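Local coordinates for putative NADP oxidoreductase BF3122 (Bacteroides fragilis, PDB 3D1L) that probably binds NADP through an N-terminal Rossmann-type region and acts as an oxidoreductase, at the interface of chains A and B. Residues are numbered along the deposited sequence; one frame, centred on the assembly and turned at random. Chains: chain A/B, Putative NADP oxidoreductase BF3122.

The interface of chains A and B. Residues chain A 187, 191, 194, 248, 251; chain B 223, 261, 265.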
# COMPACT_ATOMS: atom_id res chain seq x y z
N HIS A 187 -5.28 -9.75 4.61
CA HIS A 187 -6.38 -10.11 5.51
C HIS A 187 -7.52 -9.09 5.45
O HIS A 187 -8.69 -9.46 5.61
CB HIS A 187 -5.92 -10.29 6.96
CG HIS A 187 -6.97 -10.90 7.85
ND1 HIS A 187 -7.63 -12.06 7.54
CD2 HIS A 187 -7.46 -10.50 9.05
CE1 HIS A 187 -8.50 -12.35 8.49
NE2 HIS A 187 -8.42 -11.42 9.42
N LEU A 191 -11.33 -10.05 4.82
CA LEU A 191 -12.52 -9.65 5.62
C LEU A 191 -13.59 -8.89 4.79
O LEU A 191 -14.78 -9.05 5.01
CB LEU A 191 -12.12 -8.83 6.83
CG LEU A 191 -11.23 -9.53 7.86
CD1 LEU A 191 -10.75 -8.51 8.90
CD2 LEU A 191 -11.99 -10.73 8.50
N GLU A 194 -15.43 -11.58 2.85
CA GLU A 194 -16.37 -12.32 3.71
C GLU A 194 -17.64 -11.52 3.79
O GLU A 194 -18.70 -12.07 3.64
CB GLU A 194 -15.81 -12.57 5.13
CG GLU A 194 -14.58 -13.47 5.17
CD GLU A 194 -14.13 -13.88 6.59
OE1 GLU A 194 -14.81 -13.56 7.59
OE2 GLU A 194 -13.08 -14.55 6.70
N ASP A 248 -20.31 -10.80 14.37
CA ASP A 248 -18.92 -11.27 14.35
C ASP A 248 -18.10 -10.39 15.28
O ASP A 248 -17.33 -9.53 14.82
CB ASP A 248 -18.35 -11.23 12.93
CG ASP A 248 -17.07 -12.02 12.79
OD1 ASP A 248 -16.29 -12.13 13.77
OD2 ASP A 248 -16.82 -12.54 11.66
N MSE A 251 -14.37 -9.63 14.46
CA MSE A 251 -14.22 -8.65 13.39
C MSE A 251 -14.63 -7.25 13.82
O MSE A 251 -14.07 -6.27 13.37
CB MSE A 251 -14.99 -9.05 12.13
CG MSE A 251 -14.57 -8.24 10.91
SE MSE A 251 -15.58 -8.66 9.34
CE MSE A 251 -15.65 -10.58 9.54
N LYS B 223 -8.53 -15.24 0.48
CA LYS B 223 -8.32 -16.40 1.36
C LYS B 223 -7.23 -17.34 0.86
O LYS B 223 -6.50 -17.94 1.66
CB LYS B 223 -9.62 -17.18 1.55
CG LYS B 223 -10.15 -17.07 2.98
CD LYS B 223 -11.45 -17.87 3.23
CE LYS B 223 -12.19 -17.29 4.47
NZ LYS B 223 -11.84 -15.80 4.69
N SER B 261 -6.73 -13.61 13.89
CA SER B 261 -7.82 -13.52 12.94
C SER B 261 -7.52 -14.29 11.67
O SER B 261 -8.39 -15.00 11.15
CB SER B 261 -8.12 -12.05 12.62
OG SER B 261 -9.30 -11.94 11.85
N ARG B 265 -9.25 -18.26 10.09
CA ARG B 265 -9.83 -18.34 8.74
C ARG B 265 -8.94 -19.07 7.74
O ARG B 265 -8.81 -20.29 7.78
CB ARG B 265 -10.16 -16.94 8.24
CG ARG B 265 -11.21 -16.27 9.08
CD ARG B 265 -11.11 -14.79 8.99
NE ARG B 265 -12.34 -14.16 9.44
CZ ARG B 265 -12.58 -13.79 10.70
NH1 ARG B 265 -11.67 -14.02 11.63
NH2 ARG B 265 -13.74 -13.22 11.03
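B:Arg265 reaches across to A:Glu194 and A:Asp248 and ties the last modelled part of chain B to helix 168-198 of chain A and to the loop residue just before helix 249-264. The patch is part of a two-fold symmetric interface and has a twin with the chains exchanged. This dimer may or may not be the biological form.

Salt bridges centre on A:Glu194 and A:Asp248. The guanidinium NE of B:Arg265 gives a nearly straight hydrogen bond to the carboxylate OE1 of A:Glu194, 3.1 Å long. OE1 is met on its syn side, and the carboxylate and guanidinium planes lie 17° apart. The NE contact to OE2 is more bent and weak as a hydrogen bond. The amine NZ of B:Lys223 takes the anti lone pair of A:Glu194 OE2 at 2.7 Å. Two basic side chains thus share one carboxylate, which would probably favour its ionised form. Off the NH2 end of the guanidinium, NH2 of B:Arg265 forms a salt bridge with OD2 of A:Asp248 at 3.2 Å. The two planes are almost parallel, but OD2 lies nearly in line with CZ-NH2, not where an N-H points. The backbone N of A:Met251, a selenomethionine, bonds to OD1 from above the carboxylate plane, so A:Asp248 caps the N-terminus of helix 249-264. This may hold the carboxylate in place.

Apolar packing supports the arginine. The methyl CD2 of A:Leu191 sits over one guanidinium face, 3.4 Å above its plane and toward the rim. CE of A:Met251 touches NH2.

A hydrogen bond links helix 168-198 of chain A to helix 249-264 of chain B. The imidazole NE2 of A:His187 and the hydroxyl OG of B:Ser261 are 2.6 Å apart, with the donor not decided. Beside it, CD of B:Arg265 lies in the ring plane, 3.6 Å from CE1 of A:His187.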